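Local atomic coordinates of single-stranded DNA specific exonuclease RecJ (Thermus thermophilus, PDB entry 2ZXR), a protein that degrades single-stranded DNA in the 5' to 3' direction, using divalent metal ions such as magnesium or manganese. Residues A[25-29]-A[30-34]. Sequence-based numbering, arbitrary orientation.
Sequences LEVGP and EAALA
Pro29, Glu30 and Ala32 carry this local contact, a clear case of how a loop is turned into a helix. Gly28 occupies the N-cap and Pro29 the first turn of helix 29-37, a place where proline fits well, since a first-turn nitrogen has no carbonyl four residues back in the helix to serve and the missing hydrogen costs no bond. The carbonyl oxygens of Gly28 and Pro29 accept the first i to i+4 bonds of the helix. Ala32 N donates to Gly28 O at 3.2 Å. Leu33 N donates to Pro29 O at 3.0 Å, more bent at 139° and with the donor tilted 33° from the carbonyl plane. Pro29 O also accepts a hydrogen bond from Trp18 NE1, so helix 15-25 grips the new helix through the same oxygen.

Glu30 lies alongside the proline, both side chains pointing the same way. With CG anti to its own carbonyl carbon and the chain bent at chi2 (78°), its carboxylate folds back beside the ring, where OE1 is 3.7 Å from both Pro29 CG and Pro29 CD. Val27 brings CG2 to 3.8 Å from Ala32 N and its CB to 4.1 Å from Ala31 CB, packing against the first turn. Leu629 of helix 624-639 touches both Pro29 and Glu30.

Ala32, with its small side chain, packs on Trp18, Val21 and Met22, consistent with a close approach of helix 15-25, while Ala31 meets helix 440-447. The carboxylate thus lies alongside apolar ring carbons, with long, weak ion pairs to Arg625 and Arg632; the two arginines would probably favour its charged form.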
loop_
_atom_site.group_PDB
_atom_site.type_symbol
_atom_site.label_atom_id
_atom_site.label_comp_id
_atom_site.label_asym_id
_atom_site.label_seq_id
_atom_site.Cartn_x
_atom_site.Cartn_y
_atom_site.Cartn_z
ATOM N N LEU A 25 -22.674 0.649 2.371
ATOM C CA LEU A 25 -21.742 -0.413 2.725
ATOM C C LEU A 25 -22.002 -0.873 4.151
ATOM O O LEU A 25 -21.375 -1.818 4.631
ATOM C CB LEU A 25 -20.298 0.053 2.600
ATOM C CG LEU A 25 -19.812 0.487 1.220
ATOM C CD1 LEU A 25 -18.306 0.709 1.310
ATOM C CD2 LEU A 25 -20.136 -0.563 0.171
ATOM N N GLU A 26 -22.928 -0.197 4.824
ATOM C CA GLU A 26 -23.278 -0.531 6.194
ATOM C C GLU A 26 -22.074 -0.488 7.148
ATOM O O GLU A 26 -21.783 -1.467 7.830
ATOM C CB GLU A 26 -23.925 -1.917 6.227
ATOM C CG GLU A 26 -25.022 -2.088 5.165
ATOM C CD GLU A 26 -25.727 -3.445 5.235
ATOM O OE1 GLU A 26 -26.422 -3.717 6.247
ATOM O OE2 GLU A 26 -25.583 -4.237 4.277
ATOM N N VAL A 27 -21.383 0.651 7.197
ATOM C CA VAL A 27 -20.228 0.800 8.079
ATOM C C VAL A 27 -20.176 2.179 8.722
ATOM O O VAL A 27 -20.809 3.123 8.253
ATOM C CB VAL A 27 -18.881 0.579 7.304
ATOM C CG1 VAL A 27 -18.828 -0.840 6.718
ATOM C CG2 VAL A 27 -18.739 1.620 6.182
ATOM N N GLY A 28 -19.422 2.285 9.808
ATOM C CA GLY A 28 -19.250 3.561 10.471
ATOM C C GLY A 28 -18.447 4.554 9.637
ATOM O O GLY A 28 -17.989 4.227 8.534
ATOM N N PRO A 29 -18.245 5.785 10.146
ATOM C CA PRO A 29 -17.501 6.854 9.462
ATOM C C PRO A 29 -16.004 6.610 9.147
ATOM O O PRO A 29 -15.526 7.038 8.118
ATOM C CB PRO A 29 -17.730 8.072 10.368
ATOM C CG PRO A 29 -17.840 7.459 11.749
ATOM C CD PRO A 29 -18.678 6.201 11.494
ATOM N N GLU A 30 -15.273 5.917 10.009
ATOM C CA GLU A 30 -13.853 5.654 9.750
ATOM C C GLU A 30 -13.635 4.814 8.514
ATOM O O GLU A 30 -12.934 5.217 7.579
ATOM C CB GLU A 30 -13.211 4.940 10.939
ATOM C CG GLU A 30 -13.225 5.740 12.221
ATOM C CD GLU A 30 -14.575 5.704 12.893
ATOM O OE1 GLU A 30 -15.386 4.797 12.558
ATOM O OE2 GLU A 30 -14.818 6.575 13.753
ATOM N N ALA A 31 -14.234 3.633 8.511
ATOM C CA ALA A 31 -14.116 2.728 7.384
ATOM C C ALA A 31 -14.679 3.376 6.115
ATOM O O ALA A 31 -14.103 3.246 5.027
ATOM C CB ALA A 31 -14.845 1.422 7.696
ATOM N N ALA A 32 -15.800 4.086 6.242
ATOM C CA ALA A 32 -16.385 4.745 5.071
ATOM C C ALA A 32 -15.399 5.756 4.491
ATOM O O ALA A 32 -15.374 5.980 3.293
ATOM C CB ALA A 32 -17.696 5.438 5.435
ATOM N N LEU A 33 -14.597 6.373 5.346
ATOM C CA LEU A 33 -13.604 7.335 4.886
ATOM C C LEU A 33 -12.625 6.597 3.956
ATOM O O LEU A 33 -12.291 7.078 2.860
ATOM C CB LEU A 33 -12.845 7.892 6.092
ATOM C CG LEU A 33 -12.945 9.379 6.415
ATOM C CD1 LEU A 33 -12.518 9.631 7.870
ATOM C CD2 LEU A 33 -12.056 10.145 5.460
ATOM N N ALA A 34 -12.168 5.431 4.407
ATOM C CA ALA A 34 -11.232 4.597 3.637
ATOM C C ALA A 34 -11.862 4.165 2.305
ATOM O O ALA A 34 -11.267 4.336 1.227
ATOM C CB ALA A 34 -10.830 3.374 4.458
#